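Cyclin-dependent kinase inhibitor 3 (Homo sapiens, PDB 1FPZ) dephosphorylates proteins carrying phosphotyrosine, phosphoserine or phosphothreonine, and acts on the cell-cycle kinase CDK2 in a cyclin-dependent manner. Local coordinates at residues 73-78 and 135-140; 25-30 and 64-69; 46-51 and 85-90; 125-130 and 152-157; 108-113 and 144-149. The protein carries 1 engineered substitution. One frame throughout, in Å; residues are numbered along the deposited sequence.

Overall arrangement
Contact 1 joins two neighbouring parallel strands of the central sheet, and its centre lies about 6 Å from that of the chain. On one face of the sheet, contact 2 packs a helix that reaches it through Leu-67 CD2, 3.8 Å from Leu-137 CD2, while contact 3 meets it where Pro-49 CD approaches His-139 NE2 at 3.2 Å. On the other face, Leu-126 of contact 4 touches Phe-76. Contact 5 lies beyond the C-terminal end of strand 136-139, where the engineered Ser-140 stands in for the predicted nucleophilic cysteine and a sulfate lies about 4 Å from its side chain. Contacts 4 and 5 share helix 146-158, their centres about 16 Å apart.

Contact 1. Residues 73-78 and 135-140; sequences QDIFVF and KTLIHS. Engineered in segment 135-140: Ser-140 (natural residue Cys).
His-139 lies alongside Val-77, the two side chains pointing the same way on the face of the sheet that also carries Ile-75 and Leu-137. Its CB rests against Cys-46 O of the adjoining strand 42-46, and CG stands between the backbone N and the carbonyl carbon (chi1 90°). Further round the ring, CD2 comes within 4.2 Å of Val-77 CG2. CE1 meets the other methyl, Val-77 CG1, at 3.9 Å. NE2 touches CG2 of the same valine at 3.8 Å and has a weak hydrogen bond to Tyr-96 OH. ND1 donates to Ser-140 O over 2.5 Å, on a carbonyl lone pair, though the oxygen sits 22° out of the imidazole plane. An alanine in place of His-139 would probably leave Ser-140 O without this donor and open a gap beside both methyls of Val-77. The pairing belongs to the parallel core of the protein-tyrosine phosphatase sheet, and His-139 begins the family's HCX5R signature, whose cysteine is here the engineered Ser-140. Phe-76 N donates to Leu-137 O and Phe-76 O accepts from His-139 N, in the alternation of a parallel pair, and Lys-135 O is gripped by two donors, Gln-73 N and Asp-74 N. On the opposite face, Phe-76 CE1 touches Thr-136 CG2 at 3.6 Å, while Phe-78 CE1 lies 4.0 Å from Ile-138 CB.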
# COMPACT_ATOMS: atom_id res chain seq x y z
N GLN A 73 8.41 3.45 10.01
CA GLN A 73 8.15 2.67 11.22
C GLN A 73 7.32 1.42 10.97
O GLN A 73 7.53 0.38 11.58
CB GLN A 73 7.45 3.54 12.25
CG GLN A 73 7.98 4.95 12.30
CD GLN A 73 7.78 5.56 13.66
OE1 GLN A 73 8.56 5.30 14.57
NE2 GLN A 73 6.72 6.35 13.82
N ASP A 74 6.35 1.54 10.07
CA ASP A 74 5.47 0.44 9.71
C ASP A 74 5.39 0.31 8.20
O ASP A 74 5.23 1.32 7.52
CB ASP A 74 4.08 0.69 10.27
CG ASP A 74 4.01 0.60 11.77
OD1 ASP A 74 4.67 1.42 12.46
OD2 ASP A 74 3.29 -0.29 12.28
N ILE A 75 5.49 -0.92 7.67
CA ILE A 75 5.40 -1.19 6.22
C ILE A 75 4.31 -2.22 5.89
O ILE A 75 4.27 -3.27 6.51
CB ILE A 75 6.72 -1.74 5.65
CG1 ILE A 75 7.84 -0.72 5.85
CG2 ILE A 75 6.58 -2.02 4.15
CD1 ILE A 75 9.17 -1.27 5.48
N PHE A 76 3.42 -1.93 4.93
CA PHE A 76 2.36 -2.87 4.54
C PHE A 76 2.73 -3.46 3.19
O PHE A 76 2.99 -2.74 2.22
CB PHE A 76 0.99 -2.19 4.42
CG PHE A 76 0.41 -1.74 5.74
CD1 PHE A 76 1.03 -0.74 6.50
CD2 PHE A 76 -0.77 -2.30 6.21
CE1 PHE A 76 0.46 -0.30 7.71
CE2 PHE A 76 -1.34 -1.87 7.42
CZ PHE A 76 -0.73 -0.88 8.16
N VAL A 77 2.73 -4.79 3.12
CA VAL A 77 3.12 -5.50 1.92
C VAL A 77 1.96 -6.27 1.33
O VAL A 77 1.37 -7.12 2.01
CB VAL A 77 4.24 -6.48 2.22
CG1 VAL A 77 4.61 -7.27 0.96
CG2 VAL A 77 5.44 -5.72 2.77
N PHE A 78 1.62 -6.00 0.06
CA PHE A 78 0.52 -6.72 -0.56
C PHE A 78 0.98 -7.74 -1.59
O PHE A 78 0.16 -8.28 -2.30
CB PHE A 78 -0.50 -5.76 -1.18
CG PHE A 78 -0.93 -4.64 -0.27
CD1 PHE A 78 -0.43 -3.34 -0.47
CD2 PHE A 78 -1.86 -4.84 0.72
CE1 PHE A 78 -0.87 -2.26 0.31
CE2 PHE A 78 -2.31 -3.77 1.51
CZ PHE A 78 -1.81 -2.47 1.29
N LYS A 135 5.23 6.78 11.01
CA LYS A 135 5.65 6.96 9.63
C LYS A 135 5.31 5.65 8.92
O LYS A 135 5.96 4.62 9.15
CB LYS A 135 7.15 7.21 9.56
CG LYS A 135 7.69 7.32 8.14
CD LYS A 135 8.94 8.15 8.11
CE LYS A 135 9.43 8.37 6.69
NZ LYS A 135 10.27 9.60 6.58
N THR A 136 4.30 5.68 8.07
CA THR A 136 3.87 4.48 7.37
C THR A 136 4.07 4.43 5.85
O THR A 136 3.77 5.38 5.13
CB THR A 136 2.41 4.24 7.68
OG1 THR A 136 2.25 4.17 9.09
CG2 THR A 136 1.90 2.97 7.04
N LEU A 137 4.53 3.28 5.37
CA LEU A 137 4.78 3.05 3.95
C LEU A 137 4.08 1.77 3.44
O LEU A 137 4.06 0.75 4.15
CB LEU A 137 6.28 2.89 3.76
CG LEU A 137 6.74 1.94 2.68
CD1 LEU A 137 6.59 2.60 1.34
CD2 LEU A 137 8.21 1.54 2.97
N ILE A 138 3.50 1.81 2.22
CA ILE A 138 2.84 0.62 1.68
C ILE A 138 3.36 0.30 0.28
O ILE A 138 3.69 1.19 -0.48
CB ILE A 138 1.29 0.78 1.65
CG1 ILE A 138 0.82 1.55 0.40
CG2 ILE A 138 0.84 1.56 2.88
CD1 ILE A 138 -0.64 1.87 0.41
N HIS A 139 3.43 -0.98 -0.06
CA HIS A 139 3.91 -1.33 -1.38
C HIS A 139 3.41 -2.67 -1.88
O HIS A 139 3.08 -3.57 -1.11
CB HIS A 139 5.44 -1.34 -1.41
CG HIS A 139 6.05 -2.68 -1.06
ND1 HIS A 139 5.82 -3.82 -1.81
CD2 HIS A 139 6.92 -3.04 -0.09
CE1 HIS A 139 6.52 -4.82 -1.32
NE2 HIS A 139 7.20 -4.37 -0.27
N SER A 140 3.38 -2.77 -3.19
CA SER A 140 2.98 -3.95 -3.92
C SER A 140 4.21 -4.37 -4.73
O SER A 140 5.33 -4.37 -4.23
CB SER A 140 1.86 -3.58 -4.87
OG SER A 140 0.63 -4.02 -4.37

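Contact 2. Residues 25-30 and 64-69; sequences TPIHIS and TEELKS
Pro-26, Ile-27 and Ile-29 lie along Glu-66 and Leu-67 of helix 60-70, so that the irregular segment before strand 30-33, part of the region that interacts with CDK2, is laid against a helix flanking the central phosphatase sheet. Pro-26 presents its ring carbons to the carboxylate: CB stands 3.0 Å from Glu-66 OE2, a close approach. Ile-27 points at the helix, with CG1 held at a torsion well away from a staggered one (chi1 19°). The Ile-27 and Glu-66 side chains slide past each other in opposite directions, with Ile-27 CD1 3.4 Å from Glu-66 CG. The same methyl presses on Leu-67 CG at 3.5 Å, tighter than usual van der Waals contact, and the two side chains cross at about a right angle. An alanine in place of Glu-66 would probably leave Pro-26 CB without its carboxylate neighbour and open a gap beside Ile-27 CG1. Beyond His-28, Ile-29 again turns to the helix. Leu-67 CD2, which also packs on Leu-137 of the sheet, takes up its tip, with Ile-29 CD1 4.0 Å away.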
# COMPACT_ATOMS: atom_id res chain seq x y z
N THR A 25 20.98 3.63 -7.10
CA THR A 25 20.01 4.66 -6.63
C THR A 25 19.29 4.21 -5.36
O THR A 25 19.34 3.04 -4.98
CB THR A 25 18.93 4.97 -7.71
OG1 THR A 25 18.19 6.13 -7.32
CG2 THR A 25 17.94 3.82 -7.85
N PRO A 26 18.63 5.16 -4.67
CA PRO A 26 17.91 4.80 -3.44
C PRO A 26 16.73 3.86 -3.68
O PRO A 26 16.90 2.67 -4.00
CB PRO A 26 17.47 6.16 -2.91
CG PRO A 26 18.58 7.06 -3.35
CD PRO A 26 18.78 6.62 -4.77
N ILE A 27 15.54 4.43 -3.50
CA ILE A 27 14.25 3.77 -3.67
C ILE A 27 13.34 4.95 -3.43
O ILE A 27 13.46 5.61 -2.39
CB ILE A 27 13.94 2.74 -2.58
CG1 ILE A 27 14.83 3.00 -1.36
CG2 ILE A 27 14.06 1.34 -3.14
CD1 ILE A 27 14.46 2.20 -0.14
N HIS A 28 12.46 5.23 -4.37
CA HIS A 28 11.61 6.37 -4.16
C HIS A 28 10.23 6.10 -3.59
O HIS A 28 9.51 5.22 -4.06
CB HIS A 28 11.45 7.16 -5.44
CG HIS A 28 10.91 8.53 -5.19
ND1 HIS A 28 9.96 9.11 -6.00
CD2 HIS A 28 11.17 9.41 -4.20
CE1 HIS A 28 9.65 10.30 -5.51
NE2 HIS A 28 10.37 10.51 -4.42
N ILE A 29 9.87 6.91 -2.60
CA ILE A 29 8.60 6.85 -1.91
C ILE A 29 7.76 8.03 -2.40
O ILE A 29 8.23 9.18 -2.38
CB ILE A 29 8.80 7.00 -0.40
CG1 ILE A 29 9.85 6.00 0.08
CG2 ILE A 29 7.48 6.83 0.34
CD1 ILE A 29 10.16 6.09 1.57
N SER A 30 6.54 7.76 -2.85
CA SER A 30 5.61 8.79 -3.30
C SER A 30 4.70 9.07 -2.12
O SER A 30 3.88 8.23 -1.75
CB SER A 30 4.81 8.29 -4.47
OG SER A 30 5.67 7.93 -5.53
N THR A 64 16.25 -1.78 2.52
CA THR A 64 15.69 -1.91 3.86
C THR A 64 16.32 -0.86 4.78
O THR A 64 15.62 -0.07 5.41
CB THR A 64 15.97 -3.35 4.42
OG1 THR A 64 15.19 -4.32 3.69
CG2 THR A 64 15.64 -3.44 5.91
N GLU A 65 17.65 -0.85 4.84
CA GLU A 65 18.41 0.10 5.67
C GLU A 65 18.06 1.55 5.32
O GLU A 65 17.93 2.40 6.19
CB GLU A 65 19.90 -0.13 5.46
CG GLU A 65 20.77 0.58 6.45
CD GLU A 65 20.76 -0.11 7.80
OE1 GLU A 65 19.73 -0.07 8.48
OE2 GLU A 65 21.80 -0.71 8.16
N GLU A 66 17.92 1.82 4.02
CA GLU A 66 17.56 3.15 3.55
C GLU A 66 16.21 3.58 4.14
O GLU A 66 16.06 4.69 4.66
CB GLU A 66 17.46 3.14 2.03
CG GLU A 66 16.61 4.25 1.47
CD GLU A 66 17.38 5.52 1.15
OE1 GLU A 66 18.17 5.99 2.00
OE2 GLU A 66 17.19 6.05 0.04
N LEU A 67 15.22 2.69 4.04
CA LEU A 67 13.89 2.95 4.55
C LEU A 67 13.94 3.15 6.05
O LEU A 67 13.26 4.02 6.59
CB LEU A 67 12.96 1.78 4.24
CG LEU A 67 12.70 1.46 2.77
CD1 LEU A 67 12.04 0.08 2.67
CD2 LEU A 67 11.81 2.54 2.14
N LYS A 68 14.74 2.33 6.71
CA LYS A 68 14.91 2.40 8.15
C LYS A 68 15.52 3.75 8.52
O LYS A 68 15.12 4.39 9.50
CB LYS A 68 15.83 1.27 8.61
CG LYS A 68 16.32 1.39 10.03
CD LYS A 68 15.20 1.27 11.02
CE LYS A 68 15.76 1.26 12.41
NZ LYS A 68 14.74 0.96 13.43
N SER A 69 16.49 4.17 7.71
CA SER A 69 17.20 5.44 7.89
C SER A 69 16.31 6.64 7.60
O SER A 69 16.61 7.76 8.00
CB SER A 69 18.42 5.48 6.95
OG SER A 69 18.97 6.78 6.88

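Contact 3. Residues 46-51 and 85-90; sequences CALPGC and SKYRVP
The shortest sound polar bond here, Arg-88 N to Ser-85 O at 2.8 Å, belongs to the Schellman motif that ends helix 81-86 and sets Tyr-87 and Val-89 against Leu-48, Gly-50 and Cys-51. Arg-88 is the C-prime residue of that motif, with positive phi. Across from it, residues 48-51 form a type II beta turn with Gly-50 at phi 65°, closed by a weak bond from Cys-51 N to Leu-48 O. A CB on Gly-50 would also lie tight against Val-89 CG1, which already touches the carbonyl oxygen Gly-50 O at 3.5 Å. With CG anti to the backbone N (chi1 -175°), the Leu-48 side chain extends toward the end of helix 81-86. Its CD2 meets Tyr-87 CD1 at 3.4 Å, the two side chains crossing obliquely, and Val-89 CG2 at 4.0 Å. Beside it, Cys-51 SG rests 3.5 Å from Tyr-87 CB. The sulfur is 4.6 Å from the centroid of the Tyr-87 ring and 41° off its normal, an oblique sulfur-aromatic contact. Lys-86 CB stands 3.9 Å above one face of that ring, toward its rim. The tyrosine also stacks on Tyr-141 and meets Phe-53 edge-to-face, which places the contact in an aromatic cluster beside the signature loop, the side chain of Leu-48 about 7 Å from that of Ser-140. Between the segments the hold comes from methyl, sulfur and ring contacts, which depend on close fit rather than on directed bonds.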
# COMPACT_ATOMS: atom_id res chain seq x y z
N CYS A 46 5.18 2.76 -2.80
CA CYS A 46 6.36 2.45 -3.59
C CYS A 46 6.28 1.10 -4.28
O CYS A 46 5.31 0.37 -4.14
CB CYS A 46 7.61 2.48 -2.72
SG CYS A 46 7.77 1.09 -1.56
N ALA A 47 7.33 0.79 -5.04
CA ALA A 47 7.45 -0.48 -5.74
C ALA A 47 8.22 -1.45 -4.84
O ALA A 47 8.72 -1.06 -3.78
CB ALA A 47 8.20 -0.30 -7.04
N LEU A 48 8.33 -2.70 -5.26
CA LEU A 48 9.01 -3.71 -4.47
C LEU A 48 10.46 -3.43 -4.14
O LEU A 48 11.33 -3.36 -5.01
CB LEU A 48 8.89 -5.07 -5.17
CG LEU A 48 9.45 -6.28 -4.43
CD1 LEU A 48 9.01 -6.29 -2.97
CD2 LEU A 48 8.99 -7.54 -5.14
N PRO A 49 10.75 -3.25 -2.85
CA PRO A 49 12.13 -2.98 -2.43
C PRO A 49 13.00 -4.22 -2.65
O PRO A 49 12.56 -5.36 -2.44
CB PRO A 49 11.97 -2.65 -0.95
CG PRO A 49 10.49 -2.35 -0.78
CD PRO A 49 9.83 -3.30 -1.71
N GLY A 50 14.25 -4.01 -3.07
CA GLY A 50 15.15 -5.12 -3.31
C GLY A 50 14.76 -6.07 -4.43
O GLY A 50 15.38 -7.13 -4.59
N CYS A 51 13.76 -5.70 -5.23
CA CYS A 51 13.32 -6.55 -6.33
C CYS A 51 14.44 -6.81 -7.32
O CYS A 51 15.25 -5.93 -7.62
CB CYS A 51 12.14 -5.91 -7.05
SG CYS A 51 11.43 -6.93 -8.33
N SER A 85 9.23 -14.71 -3.97
CA SER A 85 10.14 -15.75 -4.44
C SER A 85 10.62 -15.38 -5.83
O SER A 85 11.82 -15.23 -6.07
CB SER A 85 9.42 -17.09 -4.49
OG SER A 85 9.47 -17.74 -3.23
N LYS A 86 9.67 -15.22 -6.75
CA LYS A 86 9.99 -14.85 -8.12
C LYS A 86 11.03 -13.74 -8.21
O LYS A 86 12.08 -13.91 -8.82
CB LYS A 86 8.74 -14.38 -8.85
CG LYS A 86 9.04 -13.74 -10.20
CD LYS A 86 7.78 -13.54 -11.01
CE LYS A 86 7.17 -14.88 -11.39
NZ LYS A 86 5.92 -14.71 -12.17
N TYR A 87 10.72 -12.61 -7.59
CA TYR A 87 11.59 -11.45 -7.61
C TYR A 87 12.79 -11.55 -6.64
O TYR A 87 13.43 -10.56 -6.30
CB TYR A 87 10.73 -10.21 -7.32
CG TYR A 87 9.45 -10.16 -8.15
CD1 TYR A 87 8.24 -9.76 -7.58
CD2 TYR A 87 9.45 -10.54 -9.49
CE1 TYR A 87 7.05 -9.75 -8.33
CE2 TYR A 87 8.27 -10.53 -10.25
CZ TYR A 87 7.08 -10.14 -9.66
OH TYR A 87 5.92 -10.14 -10.40
N ARG A 88 13.08 -12.78 -6.22
CA ARG A 88 14.18 -13.08 -5.30
C ARG A 88 14.28 -12.26 -4.03
O ARG A 88 15.35 -11.74 -3.70
CB ARG A 88 15.53 -13.06 -6.04
CG ARG A 88 15.93 -14.44 -6.60
CD ARG A 88 17.40 -14.56 -7.03
NE ARG A 88 17.68 -13.88 -8.29
CZ ARG A 88 18.76 -14.09 -9.04
NH1 ARG A 88 19.67 -14.98 -8.66
NH2 ARG A 88 18.92 -13.42 -10.17
N VAL A 89 13.17 -12.16 -3.30
CA VAL A 89 13.13 -11.44 -2.02
C VAL A 89 12.19 -12.21 -1.08
O VAL A 89 11.31 -11.63 -0.45
CB VAL A 89 12.59 -9.98 -2.18
CG1 VAL A 89 13.75 -8.99 -2.14
CG2 VAL A 89 11.82 -9.84 -3.49
N PRO A 90 12.39 -13.53 -0.97
CA PRO A 90 11.59 -14.42 -0.13
C PRO A 90 11.62 -14.07 1.35
O PRO A 90 10.66 -14.32 2.08
CB PRO A 90 12.20 -15.79 -0.39
CG PRO A 90 12.84 -15.64 -1.76
CD PRO A 90 13.46 -14.28 -1.63

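Contact 4. Residues 125-130 and 152-157; sequences ELTTCL and ACLLLY
Leu-154 carries CG anti to its backbone N (chi1 177°), and Leu-126 carries CG anti to its carbonyl carbon (chi1 -76°); these torsions start both branches toward the interface between the two helices. Helix 116-131 precedes strand 136-139 of the phosphatase sheet and helix 146-158 follows it, so the contact joins the two helices flanking that central strand in sequence. Their segments cross at -74° with axes 11.4 Å apart, a wide spacing that is bridged by side chains. Leu-154 meets both leucines of the other helix. One of its methyls, CD1, lies 3.9 Å from Leu-126 CB, and it is 4.0 Å from Leu-126 CD1 as the two leucines pass obliquely. The other methyl reaches toward Leu-130 tip to tip, with Leu-154 CD2 and Leu-130 CD1 4.2 Å apart. Leu-126 and Leu-130, one helical turn apart, thus receive the two branches of a single residue. Leu-126 also packs on Phe-76, which ties this helix pair to the sheet, while Met-123, a turn earlier, touches Leu-154 and Tyr-157. At the more open margin of the contact, Thr-127 and Tyr-157 cross at about a right angle. Thr-127 OG1, hydrogen-bonded to the backbone oxygen of Met-123 in its own helix, meets the edge of the tyrosine ring near its plane, 3.4 Å from Tyr-157 CE2.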
# COMPACT_ATOMS: atom_id res chain seq x y z
N GLU A 125 -5.72 -1.29 10.66
CA GLU A 125 -4.32 -1.20 11.06
C GLU A 125 -3.70 0.11 10.54
O GLU A 125 -2.81 0.69 11.17
CB GLU A 125 -3.51 -2.41 10.54
CG GLU A 125 -3.85 -3.76 11.20
CD GLU A 125 -2.97 -4.90 10.70
OE1 GLU A 125 -3.03 -6.00 11.27
OE2 GLU A 125 -2.21 -4.70 9.75
N LEU A 126 -4.17 0.56 9.37
CA LEU A 126 -3.65 1.80 8.79
C LEU A 126 -4.08 2.96 9.67
O LEU A 126 -3.26 3.78 10.07
CB LEU A 126 -4.19 1.99 7.37
CG LEU A 126 -3.61 1.16 6.21
CD1 LEU A 126 -4.51 1.22 4.99
CD2 LEU A 126 -2.22 1.70 5.88
N THR A 127 -5.37 3.03 9.96
CA THR A 127 -5.88 4.11 10.78
C THR A 127 -5.14 4.22 12.10
O THR A 127 -4.82 5.31 12.54
CB THR A 127 -7.36 3.93 11.04
OG1 THR A 127 -8.03 3.79 9.78
CG2 THR A 127 -7.91 5.14 11.76
N THR A 128 -4.84 3.07 12.70
CA THR A 128 -4.13 3.07 13.97
C THR A 128 -2.72 3.62 13.82
O THR A 128 -2.23 4.32 14.71
CB THR A 128 -4.02 1.65 14.53
OG1 THR A 128 -5.33 1.17 14.85
CG2 THR A 128 -3.14 1.63 15.76
N CYS A 129 -2.06 3.30 12.71
CA CYS A 129 -0.71 3.79 12.45
C CYS A 129 -0.75 5.31 12.40
O CYS A 129 0.14 5.96 12.90
CB CYS A 129 -0.16 3.25 11.11
SG CYS A 129 0.97 1.81 11.16
N LEU A 130 -1.78 5.86 11.77
CA LEU A 130 -1.89 7.30 11.65
C LEU A 130 -2.25 7.94 12.99
O LEU A 130 -1.59 8.88 13.42
CB LEU A 130 -2.91 7.67 10.56
CG LEU A 130 -2.67 6.96 9.21
CD1 LEU A 130 -3.86 7.16 8.28
CD2 LEU A 130 -1.41 7.47 8.57
N ALA A 152 -6.77 4.32 -1.95
CA ALA A 152 -8.05 4.92 -2.32
C ALA A 152 -9.16 4.41 -1.42
O ALA A 152 -10.12 5.12 -1.12
CB ALA A 152 -8.34 4.64 -3.76
N CYS A 153 -9.05 3.16 -0.99
CA CYS A 153 -10.04 2.62 -0.07
C CYS A 153 -9.97 3.36 1.26
O CYS A 153 -10.99 3.66 1.87
CB CYS A 153 -9.78 1.13 0.16
SG CYS A 153 -10.80 0.07 -0.82
N LEU A 154 -8.75 3.67 1.71
CA LEU A 154 -8.53 4.36 2.99
C LEU A 154 -9.16 5.77 2.94
O LEU A 154 -9.67 6.24 3.94
CB LEU A 154 -7.02 4.46 3.32
CG LEU A 154 -6.63 5.24 4.60
CD1 LEU A 154 -6.85 4.38 5.84
CD2 LEU A 154 -5.14 5.66 4.58
N LEU A 155 -9.11 6.43 1.79
CA LEU A 155 -9.71 7.76 1.66
C LEU A 155 -11.22 7.63 1.84
O LEU A 155 -11.81 8.39 2.60
CB LEU A 155 -9.38 8.40 0.31
CG LEU A 155 -7.89 8.73 0.14
CD1 LEU A 155 -7.64 9.34 -1.21
CD2 LEU A 155 -7.45 9.69 1.27
N LEU A 156 -11.85 6.67 1.15
CA LEU A 156 -13.29 6.46 1.30
C LEU A 156 -13.57 6.08 2.74
O LEU A 156 -14.58 6.48 3.34
CB LEU A 156 -13.77 5.31 0.42
CG LEU A 156 -13.99 5.47 -1.08
CD1 LEU A 156 -13.37 6.73 -1.65
CD2 LEU A 156 -13.40 4.25 -1.73
N TYR A 157 -12.66 5.30 3.30
CA TYR A 157 -12.79 4.82 4.67
C TYR A 157 -12.81 5.96 5.67
O TYR A 157 -13.69 6.02 6.52
CB TYR A 157 -11.64 3.85 4.96
CG TYR A 157 -11.77 3.12 6.27
CD1 TYR A 157 -12.67 2.06 6.43
CD2 TYR A 157 -10.99 3.49 7.36
CE1 TYR A 157 -12.79 1.39 7.66
CE2 TYR A 157 -11.09 2.85 8.57
CZ TYR A 157 -11.99 1.80 8.72
OH TYR A 157 -12.03 1.16 9.93

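Contact 5. Residues 108-113 and 144-149; sequences IADGGT and LGRSCL. With SO4 (sulfate ion), chain G.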
# COMPACT_ATOMS: atom_id res chain seq x y z
N ILE A 108 -2.49 -9.76 -1.56
CA ILE A 108 -3.64 -9.54 -2.43
C ILE A 108 -3.17 -9.99 -3.81
O ILE A 108 -2.04 -9.71 -4.24
CB ILE A 108 -4.08 -8.07 -2.47
CG1 ILE A 108 -4.35 -7.55 -1.06
CG2 ILE A 108 -5.37 -7.95 -3.25
CD1 ILE A 108 -4.83 -6.10 -1.03
N ALA A 109 -4.03 -10.73 -4.48
CA ALA A 109 -3.73 -11.26 -5.80
C ALA A 109 -3.34 -10.18 -6.81
O ALA A 109 -4.05 -9.20 -6.96
CB ALA A 109 -4.93 -12.03 -6.29
N ASP A 110 -2.22 -10.38 -7.49
CA ASP A 110 -1.77 -9.42 -8.51
C ASP A 110 -2.93 -9.15 -9.47
O ASP A 110 -3.46 -10.07 -10.09
CB ASP A 110 -0.58 -10.00 -9.29
CG ASP A 110 -0.12 -9.08 -10.40
OD1 ASP A 110 -0.98 -8.58 -11.15
OD2 ASP A 110 1.11 -8.87 -10.53
N GLY A 111 -3.32 -7.89 -9.58
CA GLY A 111 -4.42 -7.53 -10.45
C GLY A 111 -5.75 -7.80 -9.77
O GLY A 111 -6.81 -7.54 -10.34
N GLY A 112 -5.71 -8.29 -8.54
CA GLY A 112 -6.94 -8.58 -7.83
C GLY A 112 -7.35 -7.59 -6.75
O GLY A 112 -6.95 -6.43 -6.75
N THR A 113 -8.16 -8.06 -5.81
CA THR A 113 -8.63 -7.21 -4.73
C THR A 113 -8.73 -8.01 -3.43
O THR A 113 -8.82 -9.24 -3.45
CB THR A 113 -9.98 -6.61 -5.08
OG1 THR A 113 -10.94 -7.67 -5.24
CG2 THR A 113 -9.90 -5.84 -6.38
N LEU A 144 1.26 0.28 -7.93
CA LEU A 144 0.34 0.84 -8.88
C LEU A 144 -0.83 -0.08 -9.12
O LEU A 144 -0.80 -0.89 -10.04
CB LEU A 144 1.10 1.07 -10.18
CG LEU A 144 0.33 1.61 -11.38
CD1 LEU A 144 0.08 3.09 -11.17
CD2 LEU A 144 1.14 1.39 -12.64
N GLY A 145 -1.86 0.03 -8.30
CA GLY A 145 -3.01 -0.82 -8.50
C GLY A 145 -3.47 -1.40 -7.20
O GLY A 145 -4.48 -0.97 -6.63
N ARG A 146 -2.75 -2.41 -6.73
CA ARG A 146 -3.11 -3.01 -5.47
C ARG A 146 -2.86 -1.95 -4.40
O ARG A 146 -3.72 -1.72 -3.57
CB ARG A 146 -2.28 -4.28 -5.24
CG ARG A 146 -2.77 -5.48 -6.09
CD ARG A 146 -1.99 -6.78 -5.83
NE ARG A 146 -0.66 -6.74 -6.44
CZ ARG A 146 0.22 -7.73 -6.38
NH1 ARG A 146 -0.09 -8.86 -5.73
NH2 ARG A 146 1.41 -7.59 -6.96
N SER A 147 -1.72 -1.27 -4.46
CA SER A 147 -1.42 -0.24 -3.46
C SER A 147 -2.34 0.96 -3.55
O SER A 147 -2.77 1.49 -2.52
CB SER A 147 0.02 0.24 -3.58
OG SER A 147 0.91 -0.74 -3.12
N CYS A 148 -2.66 1.39 -4.78
CA CYS A 148 -3.55 2.53 -4.95
C CYS A 148 -4.95 2.16 -4.56
O CYS A 148 -5.73 3.00 -4.08
CB CYS A 148 -3.54 2.99 -6.39
SG CYS A 148 -1.90 3.32 -6.92
N LEU A 149 -5.29 0.88 -4.74
CA LEU A 149 -6.61 0.38 -4.37
C LEU A 149 -6.80 0.55 -2.86
O LEU A 149 -7.82 1.08 -2.41
CB LEU A 149 -6.74 -1.09 -4.76
CG LEU A 149 -8.02 -1.86 -4.48
CD1 LEU A 149 -9.03 -1.61 -5.58
CD2 LEU A 149 -7.71 -3.33 -4.43
S SO4 G . -0.08 -3.78 -8.57
O1 SO4 G . -0.71 -4.95 -7.98
O2 SO4 G . -0.72 -3.58 -9.88
O3 SO4 G . 1.39 -3.99 -8.65
O4 SO4 G . -0.40 -2.58 -7.78
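The phosphate-binding loop of the protein-tyrosine phosphatases ends at Arg-146, the arginine of the HCX5R signature and here the first residue of helix 146-158; the arginine packs on residues 108-113, probably the counterpart of the family's general-acid loop. Arg-146 NH1 donates to Ile-108 O over 2.6 Å, with the oxygen close to the guanidinium plane (5° out of it) and the N-H...O angle 152°. Asp-110 CA stands 3.2 Å above one face of that group, toward its rim. Asp-110 OD2 lies well out of the guanidinium plane, 3.8 Å from Arg-146 NH2, a long salt bridge of charges alone at which no N-H points. NH1 also forms a salt bridge with Glu-83. At the guanidinium edge by NE sits the sulfate, whose O1 and O4 are modelled too close to the protein, so their exact places are doubtful. One turn along the helix, Leu-149 CD2 touches Thr-113 CG2 at 3.9 Å and extends the contact with apolar packing. With NH1 engaged by Ile-108 O and Glu-83, the guanidinium is probably restrained from turning, its NE edge toward the anion, an arrangement consistent with binding a substrate phosphate where the sulfate lies.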